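Local atomic coordinates of enoyl-CoA hydratase (Mycobacterium tuberculosis, PDB entry 4JJT), a protein that probably catalyses the reversible hydration of 2-enoyl-CoA thioesters. Residues 7-12 / 40-45; 14-19 / 191-196; 56-61 / 179-184; 92-97 / 187-192. All blocks are in the same frame, centred on the assembly; numbering follows the deposited sequence.

Contact 1. Residues 7-12 / 40-45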
loop_
_atom_site.group_PDB
_atom_site.type_symbol
_atom_site.label_atom_id
_atom_site.label_comp_id
_atom_site.label_asym_id
_atom_site.label_seq_id
_atom_site.Cartn_x
_atom_site.Cartn_y
_atom_site.Cartn_z
ATOM N N ASP A 7 13.049 -40.898 5.373
ATOM C CA ASP A 7 12.246 -41.512 6.426
ATOM C C ASP A 7 11.635 -40.461 7.345
ATOM O O ASP A 7 10.501 -40.607 7.797
ATOM C CB ASP A 7 13.087 -42.493 7.242
ATOM C CG ASP A 7 12.282 -43.188 8.319
ATOM O OD1 ASP A 7 11.723 -44.268 8.037
ATOM O OD2 ASP A 7 12.206 -42.654 9.445
ATOM N N ILE A 8 12.394 -39.403 7.615
ATOM C CA ILE A 8 11.903 -38.307 8.442
ATOM C C ILE A 8 10.852 -37.505 7.681
ATOM O O ILE A 8 10.161 -36.669 8.253
ATOM C CB ILE A 8 13.041 -37.371 8.896
ATOM C CG1 ILE A 8 13.633 -36.633 7.695
ATOM C CG2 ILE A 8 14.112 -38.152 9.639
ATOM C CD1 ILE A 8 14.643 -35.580 8.068
ATOM N N LEU A 9 10.746 -37.768 6.383
ATOM C CA LEU A 9 9.703 -37.179 5.555
ATOM C C LEU A 9 9.111 -38.244 4.639
ATOM O O LEU A 9 9.800 -38.791 3.780
ATOM C CB LEU A 9 10.257 -36.022 4.725
ATOM C CG LEU A 9 9.223 -35.251 3.908
ATOM C CD1 LEU A 9 8.317 -34.447 4.829
ATOM C CD2 LEU A 9 9.897 -34.353 2.879
ATOM N N LEU A 10 7.831 -38.543 4.831
ATOM C CA LEU A 10 7.152 -39.533 4.004
ATOM C C LEU A 10 6.534 -38.875 2.778
ATOM O O LEU A 10 5.871 -37.846 2.877
ATOM C CB LEU A 10 6.095 -40.280 4.819
ATOM C CG LEU A 10 6.665 -41.092 5.987
ATOM C CD1 LEU A 10 5.557 -41.711 6.820
ATOM C CD2 LEU A 10 7.617 -42.163 5.477
ATOM N N ILE A 11 6.771 -39.478 1.618
ATOM C CA ILE A 11 6.320 -38.920 0.349
ATOM C C ILE A 11 5.473 -39.924 -0.429
ATOM O O ILE A 11 5.970 -40.953 -0.882
ATOM C CB ILE A 11 7.507 -38.461 -0.516
ATOM C CG1 ILE A 11 8.288 -37.356 0.202
ATOM C CG2 ILE A 11 7.023 -37.982 -1.869
ATOM C CD1 ILE A 11 9.542 -36.923 -0.512
ATOM N N ASP A 12 4.187 -39.617 -0.575
ATOM C CA ASP A 12 3.245 -40.516 -1.233
ATOM C C ASP A 12 2.578 -39.852 -2.431
ATOM O O ASP A 12 2.310 -38.652 -2.418
ATOM C CB ASP A 12 2.182 -40.985 -0.236
ATOM C CG ASP A 12 0.940 -41.522 -0.915
ATOM O OD1 ASP A 12 0.932 -42.712 -1.299
ATOM O OD2 ASP A 12 -0.035 -40.753 -1.071
ATOM N N PHE A 40 11.125 -28.490 2.101
ATOM C CA PHE A 40 11.094 -27.411 1.115
ATOM C C PHE A 40 11.575 -27.877 -0.256
ATOM O O PHE A 40 11.240 -27.277 -1.276
ATOM C CB PHE A 40 11.905 -26.204 1.600
ATOM C CG PHE A 40 11.298 -25.504 2.786
ATOM C CD1 PHE A 40 10.022 -24.978 2.717
ATOM C CD2 PHE A 40 12.006 -25.365 3.967
ATOM C CE1 PHE A 40 9.462 -24.338 3.802
ATOM C CE2 PHE A 40 11.450 -24.724 5.055
ATOM C CZ PHE A 40 10.177 -24.209 4.972
ATOM N N ALA A 41 12.361 -28.949 -0.270
ATOM C CA ALA A 41 12.784 -29.567 -1.518
ATOM C C ALA A 41 11.620 -30.349 -2.106
ATOM O O ALA A 41 11.433 -30.389 -3.321
ATOM C CB ALA A 41 13.973 -30.480 -1.284
ATOM N N ALA A 42 10.839 -30.968 -1.227
ATOM C CA ALA A 42 9.683 -31.757 -1.634
ATOM C C ALA A 42 8.608 -30.899 -2.293
ATOM O O ALA A 42 7.995 -31.309 -3.280
ATOM C CB ALA A 42 9.108 -32.499 -0.444
ATOM N N LEU A 43 8.376 -29.714 -1.738
ATOM C CA LEU A 43 7.397 -28.786 -2.293
ATOM C C LEU A 43 7.783 -28.359 -3.702
ATOM O O LEU A 43 6.933 -28.281 -4.588
ATOM C CB LEU A 43 7.247 -27.550 -1.401
ATOM C CG LEU A 43 6.435 -27.699 -0.120
ATOM C CD1 LEU A 43 6.340 -26.363 0.609
ATOM C CD2 LEU A 43 5.051 -28.239 -0.442
ATOM N N ALA A 44 9.069 -28.083 -3.896
ATOM C CA ALA A 44 9.584 -27.658 -5.193
ATOM C C ALA A 44 9.390 -28.743 -6.245
ATOM O O ALA A 44 9.054 -28.458 -7.394
ATOM C CB ALA A 44 11.057 -27.281 -5.082
ATOM N N ASP A 45 9.601 -29.991 -5.838
ATOM C CA ASP A 45 9.382 -31.137 -6.713
ATOM C C ASP A 45 7.926 -31.210 -7.157
ATOM O O ASP A 45 7.634 -31.408 -8.338
ATOM C CB ASP A 45 9.773 -32.433 -5.999
ATOM C CG ASP A 45 11.273 -32.660 -5.975
ATOM O OD1 ASP A 45 12.035 -31.675 -6.090
ATOM O OD2 ASP A 45 11.693 -33.826 -5.838
#
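A42 is the point at which helix 33-48 meets L9 and I11 of the edge strand 9-14. Before it along the helix, F40 leaves the helix on the far side from the strand, and its side chain packs on R85, while its carbonyl carries a weak helical bond from A44 N. A41 takes no part through its methyl, but its carbonyl O accepts D45 N at 3.1 Å, which continues the helix past the contact. A42 points its CB toward the strand. L9 reaches it with one branch: CD2 lies 3.9 Å from A42 CB. With L9 CG trans to the backbone N, chi1 -175° places the branched end where CD2 can meet A42. I11, two residues on and on the same strand face, follows with its outermost carbon, CD1 standing 4.4 Å from A42 CB in a looser touch nearer the surface. The same A42 also packs on L20 of the adjacent strand. L43 packs instead on W86. The CA atoms of I11 and A42 are 8.2 Å apart. This is helix-on-sheet packing at the edge of the crotonase fold, where helix 33-48 is the connection of a beta-alpha-beta crossover between parallel strands 17-22 and 54-59.

Contact 2. Residues 14-19 / 191-196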
loop_
_atom_site.group_PDB
_atom_site.type_symbol
_atom_site.label_atom_id
_atom_site.label_comp_id
_atom_site.label_asym_id
_atom_site.label_seq_id
_atom_site.Cartn_x
_atom_site.Cartn_y
_atom_site.Cartn_z
ATOM N N ASP A 14 -0.774 -40.474 -5.089
ATOM C CA ASP A 14 -1.992 -41.234 -5.331
ATOM C C ASP A 14 -3.058 -40.357 -5.976
ATOM O O ASP A 14 -3.521 -39.392 -5.369
ATOM C CB ASP A 14 -2.511 -41.825 -4.018
ATOM C CG ASP A 14 -3.753 -42.671 -4.211
ATOM O OD1 ASP A 14 -3.627 -43.798 -4.736
ATOM O OD2 ASP A 14 -4.855 -42.218 -3.830
ATOM N N GLU A 15 -3.438 -40.706 -7.203
ATOM C CA GLU A 15 -4.443 -39.963 -7.961
ATOM C C GLU A 15 -4.084 -38.489 -8.097
ATOM O O GLU A 15 -4.887 -37.613 -7.777
ATOM C CB GLU A 15 -5.831 -40.115 -7.334
ATOM C CG GLU A 15 -6.409 -41.515 -7.422
ATOM C CD GLU A 15 -6.915 -41.853 -8.809
ATOM O OE1 GLU A 15 -7.116 -43.054 -9.094
ATOM O OE2 GLU A 15 -7.119 -40.918 -9.615
ATOM N N ARG A 16 -2.863 -38.233 -8.560
ATOM C CA ARG A 16 -2.372 -36.879 -8.810
ATOM C C ARG A 16 -2.327 -36.015 -7.552
ATOM O O ARG A 16 -2.334 -34.787 -7.631
ATOM C CB ARG A 16 -3.194 -36.195 -9.908
ATOM C CG ARG A 16 -3.322 -37.011 -11.183
ATOM C CD ARG A 16 -4.090 -36.261 -12.253
ATOM N NE ARG A 16 -3.414 -35.026 -12.633
ATOM C CZ ARG A 16 -2.415 -34.961 -13.507
ATOM N NH1 ARG A 16 -1.972 -36.066 -14.092
ATOM N NH2 ARG A 16 -1.858 -33.794 -13.793
ATOM N N VAL A 17 -2.273 -36.665 -6.395
ATOM C CA VAL A 17 -2.173 -35.959 -5.123
ATOM C C VAL A 17 -0.902 -36.371 -4.390
ATOM O O VAL A 17 -0.681 -37.552 -4.123
ATOM C CB VAL A 17 -3.388 -36.234 -4.218
ATOM C CG1 VAL A 17 -3.192 -35.584 -2.854
ATOM C CG2 VAL A 17 -4.665 -35.738 -4.878
ATOM N N ARG A 18 -0.071 -35.385 -4.074
ATOM C CA ARG A 18 1.183 -35.616 -3.369
ATOM C C ARG A 18 1.050 -35.322 -1.876
ATOM O O ARG A 18 0.823 -34.180 -1.475
ATOM C CB ARG A 18 2.289 -34.752 -3.984
ATOM C CG ARG A 18 3.581 -34.703 -3.186
ATOM C CD ARG A 18 4.323 -36.021 -3.243
ATOM N NE ARG A 18 4.379 -36.564 -4.598
ATOM C CZ ARG A 18 5.257 -36.191 -5.522
ATOM N NH1 ARG A 18 6.157 -35.256 -5.251
ATOM N NH2 ARG A 18 5.227 -36.749 -6.723
ATOM N N THR A 19 1.191 -36.356 -1.055
ATOM C CA THR A 19 1.085 -36.188 0.388
ATOM C C THR A 19 2.466 -36.115 1.024
ATOM O O THR A 19 3.316 -36.970 0.781
ATOM C CB THR A 19 0.288 -37.333 1.038
ATOM O OG1 THR A 19 -0.944 -37.519 0.331
ATOM C CG2 THR A 19 -0.010 -37.011 2.495
ATOM N N SER A 191 -11.763 -33.258 -5.770
ATOM C CA SER A 191 -12.688 -32.349 -6.444
ATOM C C SER A 191 -11.974 -31.109 -6.977
ATOM O O SER A 191 -12.544 -30.339 -7.749
ATOM C CB SER A 191 -13.847 -31.955 -5.522
ATOM O OG SER A 191 -13.389 -31.258 -4.382
ATOM N N ILE A 192 -10.730 -30.913 -6.549
ATOM C CA ILE A 192 -9.867 -29.907 -7.157
ATOM C C ILE A 192 -9.251 -30.511 -8.410
ATOM O O ILE A 192 -9.231 -29.891 -9.471
ATOM C CB ILE A 192 -8.736 -29.469 -6.209
ATOM C CG1 ILE A 192 -9.304 -28.738 -4.991
ATOM C CG2 ILE A 192 -7.750 -28.567 -6.930
ATOM C CD1 ILE A 192 -8.243 -28.307 -4.008
ATOM N N VAL A 193 -8.751 -31.734 -8.265
ATOM C CA VAL A 193 -8.195 -32.497 -9.376
ATOM C C VAL A 193 -9.224 -32.670 -10.494
ATOM O O VAL A 193 -8.886 -32.666 -11.678
ATOM C CB VAL A 193 -7.668 -33.872 -8.885
ATOM C CG1 VAL A 193 -7.672 -34.903 -10.005
ATOM C CG2 VAL A 193 -6.276 -33.720 -8.287
ATOM N N GLY A 194 -10.491 -32.788 -10.109
ATOM C CA GLY A 194 -11.569 -32.942 -11.069
ATOM C C GLY A 194 -11.931 -31.662 -11.805
ATOM O O GLY A 194 -12.812 -31.662 -12.662
ATOM N N ASN A 195 -11.249 -30.571 -11.475
ATOM C CA ASN A 195 -11.523 -29.280 -12.092
ATOM C C ASN A 195 -10.621 -28.997 -13.292
ATOM O O ASN A 195 -9.711 -29.769 -13.594
ATOM C CB ASN A 195 -11.365 -28.165 -11.060
ATOM C CG ASN A 195 -12.663 -27.448 -10.774
ATOM O OD1 ASN A 195 -13.527 -27.959 -10.062
ATOM N ND2 ASN A 195 -12.805 -26.249 -11.321
ATOM N N ASN A 196 -10.889 -27.887 -13.974
ATOM C CA ASN A 196 -10.043 -27.416 -15.065
ATOM C C ASN A 196 -8.714 -26.935 -14.499
ATOM O O ASN A 196 -8.650 -25.885 -13.860
ATOM C CB ASN A 196 -10.749 -26.280 -15.810
ATOM C CG ASN A 196 -10.016 -25.840 -17.068
ATOM O OD1 ASN A 196 -8.824 -26.101 -17.247
ATOM N ND2 ASN A 196 -10.733 -25.152 -17.947
#
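V193, in the last turn of helix 181-193, reaches the hairpin turn that joins strands 9-14 and 17-22. Its CB points at the hairpin but has no atom of segment 14-19 within 4.5 Å, so the branches make the contact. At chi1 154°, CG1 lies roughly trans to the backbone N, and CG2 lies beside that N, on the side that faces the turn. CG2 does nearly all the touching. It sits 4.1 Å from R16 O and 4.2 Å from E15 O, two carbonyls of the turn, and 4.3 Å from R16 CB. On the strand side it meets V17 CG2, also at 4.3 Å, which is the apolar part of the contact. All these approaches are long, so V193 CG2 rests loosely on the turn. Beyond the segments V193 also packs on D53 and V54.

The guanidinium of R16 is engaged away from V193: its NE forms a salt bridge with D53. Past the helix, N195 N bonds to I192 O at 2.9 Å, and N196 caps the next helix through OD1 and N198 N. N195 and N196 also pack on A128 of the second subunit. E15 and R16, both with positive phi, form the type I' turn of a two-residue beta-hairpin, closed by paired backbone bonds between D14 and V17, on which the end of helix 181-193 rests.

Contact 3. Residues 56-61 / 179-184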
loop_
_atom_site.group_PDB
_atom_site.type_symbol
_atom_site.label_atom_id
_atom_site.label_comp_id
_atom_site.label_asym_id
_atom_site.label_seq_id
_atom_site.Cartn_x
_atom_site.Cartn_y
_atom_site.Cartn_z
ATOM N N ILE A 56 -0.869 -32.387 -0.182
ATOM C CA ILE A 56 -1.386 -32.506 1.179
ATOM C C ILE A 56 -0.250 -32.570 2.191
ATOM O O ILE A 56 0.627 -33.428 2.108
ATOM C CB ILE A 56 -2.275 -33.754 1.348
ATOM C CG1 ILE A 56 -3.496 -33.664 0.425
ATOM C CG2 ILE A 56 -2.725 -33.901 2.796
ATOM C CD1 ILE A 56 -4.456 -34.819 0.587
ATOM N N LEU A 57 -0.270 -31.651 3.148
ATOM C CA LEU A 57 0.719 -31.632 4.218
ATOM C C LEU A 57 0.089 -32.051 5.537
ATOM O O LEU A 57 -0.933 -31.507 5.950
ATOM C CB LEU A 57 1.346 -30.241 4.345
ATOM C CG LEU A 57 2.251 -29.993 5.548
ATOM C CD1 LEU A 57 3.382 -31.005 5.597
ATOM C CD2 LEU A 57 2.807 -28.576 5.511
ATOM N N THR A 58 0.706 -33.024 6.194
ATOM C CA THR A 58 0.226 -33.493 7.483
ATOM C C THR A 58 1.392 -34.011 8.320
ATOM O O THR A 58 2.528 -34.067 7.853
ATOM C CB THR A 58 -0.816 -34.609 7.322
ATOM O OG1 THR A 58 -1.488 -34.821 8.569
ATOM C CG2 THR A 58 -0.151 -35.902 6.873
ATOM N N GLY A 59 1.110 -34.383 9.562
ATOM C CA GLY A 59 2.138 -34.888 10.451
ATOM C C GLY A 59 1.820 -36.257 11.010
ATOM O O GLY A 59 0.661 -36.672 11.055
ATOM N N ALA A 60 2.860 -36.965 11.434
ATOM C CA ALA A 60 2.688 -38.248 12.096
ATOM C C ALA A 60 2.143 -38.012 13.496
ATOM O O ALA A 60 2.643 -37.163 14.229
ATOM C CB ALA A 60 4.007 -38.989 12.160
ATOM N N ASP A 61 1.114 -38.769 13.857
ATOM C CA ASP A 61 0.440 -38.611 15.141
ATOM C C ASP A 61 1.386 -38.786 16.330
ATOM O O ASP A 61 2.367 -39.525 16.243
ATOM C CB ASP A 61 -0.743 -39.581 15.224
ATOM C CG ASP A 61 -1.911 -39.140 14.363
ATOM O OD1 ASP A 61 -2.042 -37.920 14.125
ATOM O OD2 ASP A 61 -2.699 -40.006 13.930
ATOM N N ASP A 179 -10.072 -39.931 12.504
ATOM C CA ASP A 179 -9.806 -40.929 11.473
ATOM C C ASP A 179 -10.382 -40.534 10.114
ATOM O O ASP A 179 -10.196 -41.245 9.123
ATOM C CB ASP A 179 -10.338 -42.298 11.899
ATOM C CG ASP A 179 -9.639 -42.836 13.134
ATOM O OD1 ASP A 179 -8.511 -42.384 13.427
ATOM O OD2 ASP A 179 -10.213 -43.718 13.809
ATOM N N GLN A 180 -11.082 -39.404 10.075
ATOM C CA GLN A 180 -11.670 -38.916 8.837
ATOM C C GLN A 180 -10.856 -37.766 8.259
ATOM O O GLN A 180 -11.189 -37.231 7.201
ATOM C CB GLN A 180 -13.108 -38.451 9.072
ATOM C CG GLN A 180 -14.053 -39.514 9.602
ATOM C CD GLN A 180 -14.582 -40.417 8.513
ATOM O OE1 GLN A 180 -14.219 -40.279 7.345
ATOM N NE2 GLN A 180 -15.449 -41.347 8.888
ATOM N N LEU A 181 -9.790 -37.387 8.958
ATOM C CA LEU A 181 -8.975 -36.237 8.565
ATOM C C LEU A 181 -8.394 -36.355 7.157
ATOM O O LEU A 181 -8.727 -35.563 6.278
ATOM C CB LEU A 181 -7.847 -36.001 9.573
ATOM C CG LEU A 181 -6.850 -34.916 9.154
ATOM C CD1 LEU A 181 -7.522 -33.554 9.093
ATOM C CD2 LEU A 181 -5.666 -34.890 10.096
ATOM N N LEU A 182 -7.516 -37.332 6.959
ATOM C CA LEU A 182 -6.918 -37.577 5.647
ATOM C C LEU A 182 -7.931 -37.883 4.533
ATOM O O LEU A 182 -7.801 -37.344 3.434
ATOM C CB LEU A 182 -5.843 -38.669 5.720
ATOM C CG LEU A 182 -4.399 -38.210 5.922
ATOM C CD1 LEU A 182 -3.962 -37.335 4.756
ATOM C CD2 LEU A 182 -4.228 -37.478 7.247
ATOM N N PRO A 183 -8.928 -38.753 4.799
ATOM C CA PRO A 183 -9.962 -38.973 3.779
ATOM C C PRO A 183 -10.678 -37.691 3.354
ATOM O O PRO A 183 -10.993 -37.531 2.176
ATOM C CB PRO A 183 -10.935 -39.917 4.478
ATOM C CG PRO A 183 -10.096 -40.666 5.423
ATOM C CD PRO A 183 -9.073 -39.700 5.920
ATOM N N THR A 184 -10.934 -36.796 4.304
ATOM C CA THR A 184 -11.554 -35.511 3.993
ATOM C C THR A 184 -10.621 -34.674 3.125
ATOM O O THR A 184 -11.044 -34.067 2.140
ATOM C CB THR A 184 -11.911 -34.736 5.276
ATOM O OG1 THR A 184 -12.979 -35.409 5.956
ATOM C CG2 THR A 184 -12.344 -33.313 4.950
#
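L182 packs against I56 and T58, two side chains on the same face of strand 54-59, and this is the close part of the contact. Its two methyls divide the work. CD1 lies 4.1 Å from I56 CG2, the two side chains crossing at a slant, while CD2 meets T58 OG1 tip to tip at 4.0 Å. The CB of L182 leaves the helix alongside the strand rather than at it, and a chi1 of -94°, away from the usual staggered values, accompanies the branched end coming nearer the sheet. T58 OG1 stands trans to the backbone N (chi1 -166°), and its hydroxyl is not left without a partner under this leucine: it donates to A96 O of the neighbouring strand, so a buried polar atom is satisfied within the sheet.

Here the first turn of helix 181-193 lies across the six-stranded sheet of the crotonase fold. That turn is secured by T184, whose N and OG1 both bond to Q180 O, at 2.9 Å and 2.8 Å, from opposite faces of the carbonyl plane.

Toward the ends the packing thins. L181 touches T58 OG1 only through CD2, at 4.4 Å, and also packs on N98 and I116. At the solvent side the like-charged carboxylates of D61 and D179 stay apart, with 6.3 Å between D61 OD2 and D179 OD1; D61 is held by N98 and H178.

Contact 4. Residues 92-97 / 187-192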
loop_
_atom_site.group_PDB
_atom_site.type_symbol
_atom_site.label_atom_id
_atom_site.label_comp_id
_atom_site.label_asym_id
_atom_site.label_seq_id
_atom_site.Cartn_x
_atom_site.Cartn_y
_atom_site.Cartn_z
ATOM N N PRO A 92 -2.293 -25.956 -5.280
ATOM C CA PRO A 92 -2.824 -25.799 -3.921
ATOM C C PRO A 92 -2.197 -26.749 -2.911
ATOM O O PRO A 92 -1.922 -27.907 -3.220
ATOM C CB PRO A 92 -4.315 -26.100 -4.089
ATOM C CG PRO A 92 -4.413 -26.872 -5.351
ATOM C CD PRO A 92 -3.341 -26.342 -6.236
ATOM N N VAL A 93 -1.979 -26.247 -1.701
ATOM C CA VAL A 93 -1.451 -27.060 -0.615
ATOM C C VAL A 93 -2.474 -27.164 0.509
ATOM O O VAL A 93 -2.825 -26.163 1.133
ATOM C CB VAL A 93 -0.143 -26.474 -0.055
ATOM C CG1 VAL A 93 0.307 -27.256 1.166
ATOM C CG2 VAL A 93 0.939 -26.468 -1.124
ATOM N N ILE A 94 -2.952 -28.379 0.759
ATOM C CA ILE A 94 -3.898 -28.617 1.837
ATOM C C ILE A 94 -3.170 -29.048 3.101
ATOM O O ILE A 94 -2.387 -29.993 3.089
ATOM C CB ILE A 94 -4.925 -29.704 1.464
ATOM C CG1 ILE A 94 -5.781 -29.249 0.281
ATOM C CG2 ILE A 94 -5.802 -30.037 2.663
ATOM C CD1 ILE A 94 -6.764 -30.291 -0.185
ATOM N N GLY A 95 -3.428 -28.338 4.192
ATOM C CA GLY A 95 -2.863 -28.687 5.479
ATOM C C GLY A 95 -3.847 -29.471 6.324
ATOM O O GLY A 95 -4.879 -28.947 6.745
ATOM N N ALA A 96 -3.530 -30.739 6.561
ATOM C CA ALA A 96 -4.351 -31.593 7.410
ATOM C C ALA A 96 -3.801 -31.595 8.829
ATOM O O ALA A 96 -2.948 -32.408 9.175
ATOM C CB ALA A 96 -4.395 -33.004 6.853
ATOM N N ILE A 97 -4.295 -30.674 9.647
ATOM C CA ILE A 97 -3.779 -30.504 10.999
ATOM C C ILE A 97 -4.281 -31.618 11.910
ATOM O O ILE A 97 -5.441 -31.629 12.326
ATOM C CB ILE A 97 -4.150 -29.124 11.569
ATOM C CG1 ILE A 97 -3.863 -28.036 10.532
ATOM C CG2 ILE A 97 -3.398 -28.844 12.860
ATOM C CD1 ILE A 97 -2.430 -28.016 10.043
ATOM N N ARG A 187 -10.655 -35.951 -0.341
ATOM C CA ARG A 187 -11.910 -35.686 -1.033
ATOM C C ARG A 187 -11.880 -34.282 -1.624
ATOM O O ARG A 187 -12.238 -34.076 -2.784
ATOM C CB ARG A 187 -13.107 -35.837 -0.090
ATOM C CG ARG A 187 -14.309 -36.499 -0.748
ATOM C CD ARG A 187 -15.621 -36.185 -0.035
ATOM N NE ARG A 187 -15.621 -36.603 1.363
ATOM C CZ ARG A 187 -15.501 -35.771 2.391
ATOM N NH1 ARG A 187 -15.369 -34.467 2.179
ATOM N NH2 ARG A 187 -15.515 -36.239 3.632
ATOM N N VAL A 188 -11.450 -33.324 -0.809
ATOM C CA VAL A 188 -11.261 -31.948 -1.250
ATOM C C VAL A 188 -10.263 -31.899 -2.396
ATOM O O VAL A 188 -10.469 -31.196 -3.385
ATOM C CB VAL A 188 -10.742 -31.061 -0.099
ATOM C CG1 VAL A 188 -10.401 -29.669 -0.603
ATOM C CG2 VAL A 188 -11.768 -30.987 1.014
ATOM N N ALA A 189 -9.184 -32.661 -2.255
ATOM C CA ALA A 189 -8.151 -32.737 -3.280
ATOM C C ALA A 189 -8.715 -33.277 -4.589
ATOM O O ALA A 189 -8.463 -32.722 -5.658
ATOM C CB ALA A 189 -6.997 -33.606 -2.801
ATOM N N ALA A 190 -9.490 -34.354 -4.490
ATOM C CA ALA A 190 -10.074 -35.009 -5.657
ATOM C C ALA A 190 -10.997 -34.095 -6.462
ATOM O O ALA A 190 -11.011 -34.146 -7.691
ATOM C CB ALA A 190 -10.812 -36.274 -5.242
ATOM N N SER A 191 -11.763 -33.258 -5.770
ATOM C CA SER A 191 -12.688 -32.349 -6.444
ATOM C C SER A 191 -11.974 -31.109 -6.977
ATOM O O SER A 191 -12.544 -30.339 -7.749
ATOM C CB SER A 191 -13.847 -31.955 -5.522
ATOM O OG SER A 191 -13.389 -31.258 -4.382
ATOM N N ILE A 192 -10.730 -30.913 -6.549
ATOM C CA ILE A 192 -9.867 -29.907 -7.157
ATOM C C ILE A 192 -9.251 -30.511 -8.410
ATOM O O ILE A 192 -9.231 -29.891 -9.471
ATOM C CB ILE A 192 -8.736 -29.469 -6.209
ATOM C CG1 ILE A 192 -9.304 -28.738 -4.991
ATOM C CG2 ILE A 192 -7.750 -28.567 -6.930
ATOM C CD1 ILE A 192 -8.243 -28.307 -4.008
#
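The single ring in this contact, the pyrrolidine of P92, meets I192 at its CG corner: P92 CG lies 4.1 Å from I192 CG2, and the two side chains slide past each other in opposite directions. The ring also packs on V54 and on L156 of the second subunit. The other flat group is the V188 carbonyl. S191 OG donates to its O at 3.1 Å from above the plane, 37° out of it, and thus sits over one face rather than on a lone pair. The C=O...OG angle is 114°, so the bond is also strongly bent at the oxygen, and a weak bond from I192 N reaches the same oxygen.

I94 carries the middle of the contact. Its side chain is extended, with CG1 beside the backbone N and CD1 anti to CA (chi2 177°), and the end methyl goes between V188 and A189. CD1 comes within 3.7 Å of V188 CG1, the closest approach across the segments, and the two side chains pass at an angle. The same CD1 reaches the helix backbone at A189 N, 4.0 Å away, and A189 CB at 4.2 Å. With only a methyl on A189, the end of I94 can lie against the helix backbone.

In the wider fold, A189 and I192 continue onto V54 of strand 54-59 and V188 onto I116 of strand 114-118, so one face of helix 181-193 spans three neighbouring parallel strands, while V188, S191 and I192 touch R153 and T157 of the second subunit.

How the contacts relate
Contacts 2, 3 and 4 all use helix 181-193 against the same sheet, the first turn over strand 54-59, the middle over strand 93-97 and the last turn against the hairpin of strands 9-14 and 17-22. Contact 1 instead joins helix 33-48 to the opposite face of that sheet, its centre about 17 Å from those of contacts 2 and 4. Contacts 1, 3 and 4 are buried, contact 1 having exposed I11 at its margin; the strands of 3 and 4 hydrogen-bond through L57, I94 and A96. Contact 2 is partly exposed, and there carbonyls as well as methyls meet the helix. Contacts 2 and 4 share S191 and I192 and touch the second subunit, whereas 1 and 3 do not.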